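Local atomic coordinates of geranyltranstransferase (Agrobacterium tumefaciens, PDB entry 2H8O), a protein that probably catalyses the condensation of geranyl diphosphate with isopentenyl diphosphate to give farnesyl diphosphate. Residues A52-L57 with V110-E115; H56-E61 with A76-V81; L114-C119 with L159-D164. All coordinates share one frame; numbering follows the deposited sequence. Where two conformers were deposited one is given.

Contact 1: A52-L57 with V110-E115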
loop_
_atom_site.group_PDB
_atom_site.type_symbol
_atom_site.label_atom_id
_atom_site.label_comp_id
_atom_site.label_asym_id
_atom_site.label_seq_id
_atom_site.Cartn_x
_atom_site.Cartn_y
_atom_site.Cartn_z
ATOM N N ALA A 52 -2.326 3.275 21.637
ATOM C CA ALA A 52 -3.667 3.779 21.886
ATOM C C ALA A 52 -4.313 4.276 20.581
ATOM O O ALA A 52 -5.452 3.904 20.252
ATOM C CB ALA A 52 -3.641 4.885 22.956
ATOM N N LEU A 53 -3.548 5.034 19.791
ATOM C CA LEU A 53 -4.089 5.514 18.510
ATOM C C LEU A 53 -4.333 4.338 17.560
ATOM O O LEU A 53 -5.380 4.255 16.914
ATOM C CB LEU A 53 -3.173 6.552 17.889
ATOM C CG LEU A 53 -3.643 7.097 16.538
ATOM C CD1 LEU A 53 -5.002 7.793 16.610
ATOM C CD2 LEU A 53 -2.618 8.077 16.002
ATOM N N LEU A 54 -3.380 3.412 17.485
ATOM C CA LEU A 54 -3.571 2.190 16.674
ATOM C C LEU A 54 -4.857 1.431 17.039
ATOM O O LEU A 54 -5.600 0.992 16.166
ATOM C CB LEU A 54 -2.354 1.287 16.804
ATOM C CG LEU A 54 -1.135 1.787 16.031
ATOM C CD1 LEU A 54 0.124 1.065 16.524
ATOM C CD2 LEU A 54 -1.332 1.615 14.509
ATOM N N GLY A 55 -5.143 1.305 18.330
ATOM C CA GLY A 55 -6.352 0.608 18.746
ATOM C C GLY A 55 -7.588 1.311 18.228
ATOM O O GLY A 55 -8.573 0.676 17.830
ATOM N N HIS A 56 -7.539 2.633 18.275
ATOM C CA HIS A 56 -8.600 3.468 17.762
ATOM C C HIS A 56 -8.736 3.297 16.241
ATOM O O HIS A 56 -9.834 3.071 15.728
ATOM C CB HIS A 56 -8.315 4.919 18.132
ATOM C CG HIS A 56 -9.334 5.878 17.629
ATOM N ND1 HIS A 56 -10.621 5.906 18.117
ATOM C CD2 HIS A 56 -9.262 6.847 16.687
ATOM C CE1 HIS A 56 -11.303 6.852 17.496
ATOM N NE2 HIS A 56 -10.501 7.443 16.631
ATOM N N LEU A 57 -7.608 3.341 15.534
ATOM C CA LEU A 57 -7.624 3.224 14.065
ATOM C C LEU A 57 -8.045 1.836 13.578
ATOM O O LEU A 57 -8.469 1.688 12.422
ATOM C CB LEU A 57 -6.254 3.589 13.491
ATOM C CG LEU A 57 -5.792 5.035 13.671
ATOM C CD1 LEU A 57 -4.308 5.193 13.383
ATOM C CD2 LEU A 57 -6.595 5.947 12.753
ATOM N N VAL A 110 1.423 9.929 11.906
ATOM C CA VAL A 110 2.433 9.386 10.964
ATOM C C VAL A 110 3.205 8.215 11.574
ATOM O O VAL A 110 3.465 7.228 10.889
ATOM C CB VAL A 110 3.367 10.486 10.460
ATOM C CG1 VAL A 110 4.463 9.912 9.577
ATOM C CG2 VAL A 110 2.536 11.525 9.721
ATOM N N GLY A 111 3.530 8.293 12.867
ATOM C CA GLY A 111 4.153 7.166 13.565
ATOM C C GLY A 111 3.271 5.928 13.521
ATOM O O GLY A 111 3.750 4.821 13.274
ATOM N N ALA A 112 1.971 6.101 13.761
ATOM C CA ALA A 112 1.036 4.971 13.704
ATOM C C ALA A 112 0.998 4.345 12.309
ATOM O O ALA A 112 0.977 3.138 12.166
ATOM C CB ALA A 112 -0.375 5.384 14.151
ATOM N N ALA A 113 0.950 5.197 11.291
ATOM C CA ALA A 113 0.988 4.741 9.907
ATOM C C ALA A 113 2.223 3.919 9.644
ATOM O O ALA A 113 2.148 2.811 9.074
ATOM C CB ALA A 113 0.965 5.908 8.960
ATOM N N LEU A 114 3.370 4.454 10.055
ATOM C CA LEU A 114 4.639 3.761 9.836
ATOM C C LEU A 114 4.674 2.422 10.571
ATOM O O LEU A 114 5.189 1.412 10.053
ATOM C CB LEU A 114 5.802 4.650 10.265
ATOM C CG LEU A 114 7.208 4.052 10.133
ATOM C CD1 LEU A 114 7.498 3.606 8.678
ATOM C CD2 LEU A 114 8.256 5.044 10.632
ATOM N N GLU A 115 4.106 2.396 11.774
ATOM C CA GLU A 115 4.025 1.154 12.517
ATOM C C GLU A 115 3.136 0.112 11.827
ATOM O O GLU A 115 3.450 -1.103 11.824
ATOM C CB GLU A 115 3.581 1.417 13.961
ATOM C CG GLU A 115 3.753 0.212 14.899
ATOM C CD GLU A 115 5.184 -0.316 15.080
ATOM O OE1 GLU A 115 6.169 0.341 14.684
ATOM O OE2 GLU A 115 5.347 -1.410 15.649
#
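Ala112 presents its CB to three leucines of 52-57, and a methyl carbon of each lies at nearly the same distance from it. Leu54 CD2 is 3.9 Å from Ala112 CB. Leu53 CD2 and Leu57 CD1 each lie 4.0 Å from that same Ala112 CB. No hydrogen bond crosses between the segments, so apolar packing carries the contact. Leu54 makes two further contacts: its CD2 also lies 3.6 Å from Ala112 O, against the helix backbone, while its other branch, CD1, meets Glu115 CG at 4.1 Å. The side chains of Leu54 and Glu115 cross at about a right angle, with Leu54 meeting the aliphatic part of the glutamate, not its carboxylate.

The next shell shows how these groups come together. In Leu53, CG stands anti to the backbone N (chi1 179°), whereas Leu54 and Leu57 share another shape, with CG anti to the carbonyl carbon; all three bring a methyl to Ala112 CB. Glu115 bends at chi2 (61°), and its carboxylate turns away to a salt bridge between OE2 and Arg87. The short helix axes approach to 9.8 Å at a crossing angle of -71°, and with the small Ala112 at the crossing the leucines span the gap.

Helix 34-57 thus lies across helix 104-125. Leu57 and Ala113 both also touch Ile165 of helix 148-167, and Val110 and Leu114 pack on helices 88-99 and 211-237.

Contact 2: H56-E61 with A76-V81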
loop_
_atom_site.group_PDB
_atom_site.type_symbol
_atom_site.label_atom_id
_atom_site.label_comp_id
_atom_site.label_asym_id
_atom_site.label_seq_id
_atom_site.Cartn_x
_atom_site.Cartn_y
_atom_site.Cartn_z
ATOM N N HIS A 56 -7.539 2.633 18.275
ATOM C CA HIS A 56 -8.600 3.468 17.762
ATOM C C HIS A 56 -8.736 3.297 16.241
ATOM O O HIS A 56 -9.834 3.071 15.728
ATOM C CB HIS A 56 -8.315 4.919 18.132
ATOM C CG HIS A 56 -9.334 5.878 17.629
ATOM N ND1 HIS A 56 -10.621 5.906 18.117
ATOM C CD2 HIS A 56 -9.262 6.847 16.687
ATOM C CE1 HIS A 56 -11.303 6.852 17.496
ATOM N NE2 HIS A 56 -10.501 7.443 16.631
ATOM N N LEU A 57 -7.608 3.341 15.534
ATOM C CA LEU A 57 -7.624 3.224 14.065
ATOM C C LEU A 57 -8.045 1.836 13.578
ATOM O O LEU A 57 -8.469 1.688 12.422
ATOM C CB LEU A 57 -6.254 3.589 13.491
ATOM C CG LEU A 57 -5.792 5.035 13.671
ATOM C CD1 LEU A 57 -4.308 5.193 13.383
ATOM C CD2 LEU A 57 -6.595 5.947 12.753
ATOM N N LEU A 58 -7.905 0.830 14.449
ATOM C CA LEU A 58 -8.295 -0.555 14.142
ATOM C C LEU A 58 -9.636 -0.929 14.791
ATOM O O LEU A 58 -9.986 -2.096 14.873
ATOM C CB LEU A 58 -7.175 -1.529 14.539
ATOM C CG LEU A 58 -5.871 -1.343 13.748
ATOM C CD1 LEU A 58 -4.754 -2.198 14.356
ATOM C CD2 LEU A 58 -6.086 -1.711 12.275
ATOM N N SER A 59 -10.427 0.062 15.182
ATOM C CA SER A 59 -11.737 -0.245 15.743
ATOM C C SER A 59 -12.656 -0.805 14.659
ATOM O O SER A 59 -12.377 -0.686 13.463
ATOM C CB SER A 59 -12.354 0.982 16.404
ATOM O OG SER A 59 -12.719 1.925 15.425
ATOM N N GLY A 60 -13.751 -1.414 15.094
ATOM C CA GLY A 60 -14.618 -2.143 14.196
ATOM C C GLY A 60 -15.585 -1.307 13.385
ATOM O O GLY A 60 -16.228 -1.817 12.476
ATOM N N GLU A 61 -15.726 -0.036 13.722
ATOM C CA GLU A 61 -16.656 0.889 13.054
ATOM C C GLU A 61 -16.143 1.235 11.668
ATOM O O GLU A 61 -14.972 1.616 11.539
ATOM C CB GLU A 61 -16.797 2.190 13.872
ATOM C CG GLU A 61 -15.569 2.507 14.753
ATOM C CD GLU A 61 -15.423 3.959 15.155
ATOM O OE1 GLU A 61 -16.437 4.694 15.187
ATOM O OE2 GLU A 61 -14.272 4.360 15.461
ATOM N N ALA A 76 -7.113 -10.192 12.802
ATOM C CA ALA A 76 -5.803 -10.606 12.297
ATOM C C ALA A 76 -4.856 -9.418 12.195
ATOM O O ALA A 76 -3.669 -9.522 12.547
ATOM C CB ALA A 76 -5.946 -11.324 10.939
ATOM N N MET A 77 -5.384 -8.286 11.709
ATOM C CA MET A 77 -4.624 -7.035 11.652
ATOM C C MET A 77 -4.186 -6.621 13.060
ATOM O O MET A 77 -3.033 -6.273 13.265
ATOM C CB MET A 77 -5.425 -5.901 10.988
ATOM C CG MET A 77 -5.815 -6.153 9.515
ATOM S SD MET A 77 -7.077 -4.982 8.823
ATOM C CE MET A 77 -6.093 -3.455 8.778
ATOM N N ARG A 78 -5.112 -6.619 14.018
ATOM C CA ARG A 78 -4.772 -6.286 15.394
ATOM C C ARG A 78 -3.700 -7.216 15.960
ATOM O O ARG A 78 -2.786 -6.765 16.674
ATOM C CB ARG A 78 -6.002 -6.338 16.278
ATOM C CG ARG A 78 -7.053 -5.278 16.014
ATOM C CD ARG A 78 -8.287 -5.558 16.851
ATOM N NE ARG A 78 -9.373 -4.639 16.526
ATOM C CZ ARG A 78 -10.664 -4.950 16.517
ATOM N NH1 ARG A 78 -11.558 -4.019 16.210
ATOM N NH2 ARG A 78 -11.083 -6.183 16.834
ATOM N N HIS A 79 -3.802 -8.505 15.640
ATOM C CA HIS A 79 -2.819 -9.481 16.101
ATOM C C HIS A 79 -1.443 -9.137 15.529
ATOM O O HIS A 79 -0.432 -9.186 16.229
ATOM C CB HIS A 79 -3.218 -10.910 15.726
ATOM C CG HIS A 79 -2.384 -11.952 16.412
ATOM N ND1 HIS A 79 -2.531 -12.256 17.747
ATOM C CD2 HIS A 79 -1.359 -12.717 15.961
ATOM C CE1 HIS A 79 -1.653 -13.187 18.082
ATOM N NE2 HIS A 79 -0.937 -13.490 17.014
ATOM N N GLY A 80 -1.411 -8.770 14.253
ATOM C CA GLY A 80 -0.166 -8.395 13.599
ATOM C C GLY A 80 0.476 -7.189 14.257
ATOM O O GLY A 80 1.692 -7.129 14.444
ATOM N N VAL A 81 -0.353 -6.221 14.630
ATOM C CA VAL A 81 0.126 -5.020 15.324
ATOM C C VAL A 81 0.563 -5.340 16.767
ATOM O O VAL A 81 1.597 -4.861 17.223
ATOM C CB VAL A 81 -0.910 -3.892 15.268
ATOM C CG1 VAL A 81 -0.494 -2.704 16.111
ATOM C CG2 VAL A 81 -1.112 -3.427 13.825
#
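Arg78 reaches from its helix to Leu58, the first residue after helix 34-57, and grips the backbone carbonyl there. From CB, chi1 sets CG anti to the carbonyl carbon (-68°), and CG rests 4.0 Å from Leu58 CB. The chain then runs extended from CG to NE, sliding past the Leu58 side chain in the opposite direction. NE gives a weak hydrogen bond to Leu58 O at 3.1 Å. At the tip, NH1 makes the better one, 2.8 Å to the same Leu58 O, with an N-H...O angle of 142°; it lies in the carbonyl plane, although the oxygen is tilted 18° out of the guanidinium plane. Beyond it, Gly60 N sits at the guanidinium edge.

The two methyls of Leu58 make the apolar contacts: CD1 meets Val81 CG2 at 3.9 Å, and CD2 meets Met77 CE, also at 3.9 Å.

Two N-H groups of one guanidinium therefore share a single acceptor at a helix C-terminus, where a positive charge should be electrostatically favourable. Arg63 and Arg69 also hydrogen-bond to carbonyls here, His56 O and Leu57 O among them, so this helix end is surrounded by arginine donors.

Contact 3: L114-C119 with L159-D164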
loop_
_atom_site.group_PDB
_atom_site.type_symbol
_atom_site.label_atom_id
_atom_site.label_comp_id
_atom_site.label_asym_id
_atom_site.label_seq_id
_atom_site.Cartn_x
_atom_site.Cartn_y
_atom_site.Cartn_z
ATOM N N LEU A 114 3.370 4.454 10.055
ATOM C CA LEU A 114 4.639 3.761 9.836
ATOM C C LEU A 114 4.674 2.422 10.571
ATOM O O LEU A 114 5.189 1.412 10.053
ATOM C CB LEU A 114 5.802 4.650 10.265
ATOM C CG LEU A 114 7.208 4.052 10.133
ATOM C CD1 LEU A 114 7.498 3.606 8.678
ATOM C CD2 LEU A 114 8.256 5.044 10.632
ATOM N N GLU A 115 4.106 2.396 11.774
ATOM C CA GLU A 115 4.025 1.154 12.517
ATOM C C GLU A 115 3.136 0.112 11.827
ATOM O O GLU A 115 3.450 -1.103 11.824
ATOM C CB GLU A 115 3.581 1.417 13.961
ATOM C CG GLU A 115 3.753 0.212 14.899
ATOM C CD GLU A 115 5.184 -0.316 15.080
ATOM O OE1 GLU A 115 6.169 0.341 14.684
ATOM O OE2 GLU A 115 5.347 -1.410 15.649
ATOM N N CYS A 116 2.006 0.550 11.267
ATOM C CA CYS A 116 1.152 -0.369 10.519
ATOM C C CYS A 116 1.957 -1.001 9.390
ATOM O O CYS A 116 1.878 -2.187 9.148
ATOM C CB CYS A 116 -0.056 0.331 9.913
ATOM S SG CYS A 116 -1.358 0.655 11.098
ATOM N N LEU A 117 2.746 -0.177 8.689
ATOM C CA LEU A 117 3.543 -0.694 7.571
ATOM C C LEU A 117 4.619 -1.666 8.098
ATOM O O LEU A 117 4.805 -2.760 7.553
ATOM C CB LEU A 117 4.117 0.471 6.757
ATOM C CG LEU A 117 4.602 0.082 5.344
ATOM C CD1 LEU A 117 4.460 1.230 4.335
ATOM C CD2 LEU A 117 5.994 -0.480 5.412
ATOM N N HIS A 118 5.354 -1.250 9.124
ATOM C CA HIS A 118 6.308 -2.169 9.733
ATOM C C HIS A 118 5.651 -3.521 10.075
ATOM O O HIS A 118 6.173 -4.585 9.764
ATOM C CB HIS A 118 6.937 -1.528 10.986
ATOM C CG HIS A 118 7.742 -2.481 11.805
ATOM N ND1 HIS A 118 8.877 -3.110 11.325
ATOM C CD2 HIS A 118 7.573 -2.913 13.078
ATOM C CE1 HIS A 118 9.367 -3.890 12.276
ATOM N NE2 HIS A 118 8.591 -3.792 13.347
ATOM N N CYS A 119 4.497 -3.480 10.721
ATOM C CA CYS A 119 3.837 -4.696 11.143
ATOM C C CYS A 119 3.354 -5.535 9.963
ATOM O O CYS A 119 3.399 -6.761 10.026
ATOM C CB CYS A 119 2.701 -4.402 12.105
ATOM S SG CYS A 119 3.280 -3.752 13.705
ATOM N N LEU A 159 -0.739 -2.503 5.081
ATOM C CA LEU A 159 0.015 -1.659 4.135
ATOM C C LEU A 159 -0.898 -0.552 3.556
ATOM O O LEU A 159 -0.520 0.614 3.495
ATOM C CB LEU A 159 0.616 -2.525 3.037
ATOM C CG LEU A 159 1.239 -1.815 1.852
ATOM C CD1 LEU A 159 2.258 -0.767 2.292
ATOM C CD2 LEU A 159 1.906 -2.830 0.922
ATOM N N THR A 160 -2.106 -0.939 3.147
ATOM C CA THR A 160 -3.080 -0.013 2.584
ATOM C C THR A 160 -3.450 1.058 3.630
ATOM O O THR A 160 -3.519 2.242 3.336
ATOM C CB THR A 160 -4.333 -0.752 2.095
ATOM O OG1 THR A 160 -3.945 -1.806 1.192
ATOM C CG2 THR A 160 -5.281 0.208 1.367
ATOM N N LEU A 161 -3.721 0.602 4.848
ATOM C CA LEU A 161 -4.131 1.505 5.942
ATOM C C LEU A 161 -3.065 2.551 6.277
ATOM O O LEU A 161 -3.396 3.698 6.654
ATOM C CB LEU A 161 -4.482 0.689 7.203
ATOM C CG LEU A 161 -5.316 1.464 8.233
ATOM C CD1 LEU A 161 -6.717 1.700 7.689
ATOM C CD2 LEU A 161 -5.340 0.690 9.520
ATOM N N ALA A 162 -1.786 2.185 6.167
ATOM C CA ALA A 162 -0.694 3.136 6.414
ATOM C C ALA A 162 -0.895 4.407 5.591
ATOM O O ALA A 162 -0.739 5.527 6.081
ATOM C CB ALA A 162 0.655 2.497 6.128
ATOM N N PHE A 163 -1.251 4.240 4.320
ATOM C CA PHE A 163 -1.454 5.383 3.433
ATOM C C PHE A 163 -2.714 6.180 3.753
ATOM O O PHE A 163 -2.684 7.410 3.749
ATOM C CB PHE A 163 -1.352 4.950 1.976
ATOM C CG PHE A 163 0.035 4.538 1.612
ATOM C CD1 PHE A 163 0.996 5.502 1.426
ATOM C CD2 PHE A 163 0.410 3.198 1.560
ATOM C CE1 PHE A 163 2.304 5.144 1.100
ATOM C CE2 PHE A 163 1.699 2.846 1.253
ATOM C CZ PHE A 163 2.644 3.808 1.033
ATOM N N ASP A 164 -3.789 5.465 4.088
ATOM C CA ASP A 164 -4.991 6.105 4.627
ATOM C C ASP A 164 -4.672 6.986 5.840
ATOM O O ASP A 164 -5.094 8.122 5.907
ATOM C CB ASP A 164 -6.027 5.035 4.999
ATOM C CG ASP A 164 -7.394 5.609 5.338
ATOM O OD1 ASP A 164 -7.669 6.797 5.066
ATOM O OD2 ASP A 164 -8.228 4.842 5.875
#
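Leu117 and Leu159 form the tightest apolar pair between 114-119 and 159-164, with CD1 of Leu117 3.6 Å from CD1 of Leu159. The two side chains lie side by side and point the same way, each with CG anti to its backbone N. Leu159 CD1 touches the branch point as well, 3.9 Å from Leu117 CG. The backbones are close here too, the CA atoms of Leu117 and Leu159 being 5.0 Å apart.

A second group is made by CB atoms, close to the backbones. Ala162 CB is 4.1 Å from Leu117 CB and 4.4 Å from Cys116 CB, contacts made at the roots of the side chains. They fit the geometry of the backbones: the axes run antiparallel at 169° and come within 7.8 Å, and the CA atoms of Cys116 and Ala162 are 5.7 Å apart.

Sulfur and aromatic contacts are at the longer end of the range. Cys116 SG faces Leu161 CD2 at 4.3 Å, and Leu117 CD1 approaches Phe163 CE2 obliquely.

All six touching residues are buried. The pair belongs to the all-helical isoprenoid synthase fold. Leu117 continues onto helices 175-189 and 211-237, and Cys116 onto Leu54 of helix 34-57. Helix 148-167 also faces the dimer partner: Phe163 stacks on Phe163 of the second subunit, and Asp164 forms a salt bridge with Arg187 of that subunit.

Overall arrangement
The three contacts form one continuous packed region on the same side of the chain's centre. Contacts 1 and 3 share helix 104-125 and have centres about 8 Å apart; Leu54 CD2 reaches Cys116 SG at 3.5 Å, and Ala113 O lies 3.3 Å from Ala162 CB. Contact 2 begins where helix 34-57 ends and meets contact 1 through Leu54 CD1 and Val81 CG1 (3.8 Å). It joins contact 3, about 12 Å away between centres, where Leu58 CD2 touches Leu161 CD2 at 3.7 Å. The helix shared by contacts 1 and 3 runs, at its C-terminal end, into the first aspartate-rich sequence of the family, which in relatives binds magnesium and diphosphate.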